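Lipoprotein LpqN (Mycobacterium tuberculosis, PDB 6E5F) takes part in cell envelope biogenesis, interacts with the periplasmic domains of the mycolate transporters MmpL3 and MmpL11, and is also a virulence factor needed for intracellular survival. Local coordinates at residues P57-T60 with I61-I65. Residues are numbered along the deposited sequence; the frame is centred on the assembly and turned at random.
Sequences PNYT and IADYI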
loop_
_atom_site.group_PDB
_atom_site.type_symbol
_atom_site.label_atom_id
_atom_site.label_comp_id
_atom_site.label_asym_id
_atom_site.label_seq_id
_atom_site.Cartn_x
_atom_site.Cartn_y
_atom_site.Cartn_z
ATOM N N PRO A 57 2.998 -8.762 -17.615
ATOM C CA PRO A 57 1.897 -8.637 -18.581
ATOM C C PRO A 57 0.649 -7.963 -18.034
ATOM O O PRO A 57 -0.280 -7.708 -18.813
ATOM C CB PRO A 57 1.605 -10.096 -18.957
ATOM C CG PRO A 57 1.961 -10.863 -17.727
ATOM C CD PRO A 57 3.127 -10.136 -17.096
ATOM N N ASN A 58 0.590 -7.668 -16.738
ATOM C CA ASN A 58 -0.598 -7.073 -16.150
ATOM C C ASN A 58 -0.497 -5.554 -16.180
ATOM O O ASN A 58 0.555 -4.982 -15.883
ATOM C CB ASN A 58 -0.774 -7.543 -14.705
ATOM C CG ASN A 58 -0.909 -9.042 -14.598
ATOM O OD1 ASN A 58 -1.972 -9.601 -14.868
ATOM N ND2 ASN A 58 0.168 -9.704 -14.202
ATOM N N TYR A 59 -1.603 -4.912 -16.538
ATOM C CA TYR A 59 -1.665 -3.457 -16.536
ATOM C C TYR A 59 -1.674 -2.958 -15.097
ATOM O O TYR A 59 -2.406 -3.484 -14.253
ATOM C CB TYR A 59 -2.933 -3.010 -17.260
ATOM C CG TYR A 59 -2.878 -1.608 -17.821
ATOM C CD1 TYR A 59 -2.138 -1.323 -18.962
ATOM C CD2 TYR A 59 -3.584 -0.578 -17.224
ATOM C CE1 TYR A 59 -2.092 -0.042 -19.483
ATOM C CE2 TYR A 59 -3.546 0.702 -17.736
ATOM C CZ TYR A 59 -2.797 0.964 -18.868
ATOM O OH TYR A 59 -2.747 2.234 -19.397
ATOM N N THR A 60 -0.862 -1.942 -14.814
ATOM C CA THR A 60 -0.707 -1.421 -13.465
ATOM C C THR A 60 -1.225 0.011 -13.377
ATOM O O THR A 60 -1.539 0.661 -14.378
ATOM C CB THR A 60 0.767 -1.442 -13.042
ATOM O OG1 THR A 60 1.510 -0.516 -13.847
ATOM C CG2 THR A 60 1.352 -2.836 -13.190
ATOM N N ILE A 61 -1.306 0.505 -12.139
ATOM C CA ILE A 61 -1.642 1.908 -11.921
ATOM C C ILE A 61 -0.595 2.804 -12.565
ATOM O O ILE A 61 -0.918 3.853 -13.134
ATOM C CB ILE A 61 -1.804 2.185 -10.415
ATOM C CG1 ILE A 61 -3.039 1.462 -9.869
ATOM C CG2 ILE A 61 -1.889 3.688 -10.159
ATOM C CD1 ILE A 61 -3.129 1.427 -8.348
ATOM N N ALA A 62 0.677 2.410 -12.487
ATOM C CA ALA A 62 1.730 3.190 -13.129
ATOM C C ALA A 62 1.522 3.259 -14.637
ATOM O O ALA A 62 1.732 4.310 -15.251
ATOM C CB ALA A 62 3.096 2.589 -12.803
ATOM N N ASP A 63 1.122 2.145 -15.255
ATOM C CA ASP A 63 0.816 2.164 -16.681
ATOM C C ASP A 63 -0.343 3.112 -16.969
ATOM O O ASP A 63 -0.300 3.892 -17.929
ATOM C CB ASP A 63 0.462 0.754 -17.153
ATOM C CG ASP A 63 1.621 -0.225 -17.022
ATOM O OD1 ASP A 63 2.786 0.191 -17.189
ATOM O OD2 ASP A 63 1.360 -1.417 -16.763
ATOM N N TYR A 64 -1.388 3.051 -16.143
ATOM C CA TYR A 64 -2.545 3.922 -16.315
ATOM C C TYR A 64 -2.142 5.391 -16.255
ATOM O O TYR A 64 -2.591 6.202 -17.075
ATOM C CB TYR A 64 -3.580 3.583 -15.239
ATOM C CG TYR A 64 -4.758 4.517 -15.176
ATOM C CD1 TYR A 64 -5.624 4.652 -16.251
ATOM C CD2 TYR A 64 -5.013 5.261 -14.033
ATOM C CE1 TYR A 64 -6.705 5.516 -16.193
ATOM C CE2 TYR A 64 -6.086 6.118 -13.966
ATOM C CZ TYR A 64 -6.930 6.242 -15.047
ATOM O OH TYR A 64 -8.000 7.107 -14.967
ATOM N N ILE A 65 -1.277 5.749 -15.304
ATOM C CA ILE A 65 -0.805 7.126 -15.191
ATOM C C ILE A 65 0.008 7.513 -16.419
ATOM O O ILE A 65 -0.162 8.601 -16.984
ATOM C CB ILE A 65 0.002 7.298 -13.893
ATOM C CG1 ILE A 65 -0.909 7.137 -12.676
ATOM C CG2 ILE A 65 0.693 8.651 -13.880
ATOM C CD1 ILE A 65 -0.167 6.971 -11.364
HETATM O O HOH W 1 3.354 -3.471 -16.597
#
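The ring of Tyr59 carries the CB of Asp63 over one face, a CH-pi contact in which CB stands 3.7 Å from the ring centroid, offset toward the CE1 side. The carboxylate beyond that CB is inclined 49° to the ring, and the two side chains run past each other in opposite directions. Tyr64 comes in obliquely on the same side of the ring as Asp63 CB, its own CB 3.8 Å from CE2 of Tyr59. Having CG anti to the backbone N (chi1 -157°) sends the Tyr59 ring along the first turn of the helix, where its hydroxyl bonds to Asp67, while Phe140 meets the ring edge-to-face. Directly beside this packing, Thr60 and Asp63 form a capping box at the N-terminus of helix 61-66. Thr60 is the N-cap: its OG1 faces the first turn and accepts from the backbone N of Asp63 at 3.0 Å. In return, the backbone N of Thr60 donates to OD2 of Asp63, also at 3.0 Å, reaching the anti side of that oxygen from 33° out of the carboxylate plane. The helical bonding pattern starts here too, Tyr64 N donating to Thr60 O at 3.0 Å. A water 2.9 Å from Asp63 OD2 also lies within 3.3 Å of the backbone O of Asn58, while OD1 turns to Arg66 in a salt bridge. Tyr64, buried, runs its side chain away from the loop until its hydroxyl bonds to the backbone N of Asp133, just before helix 134-140.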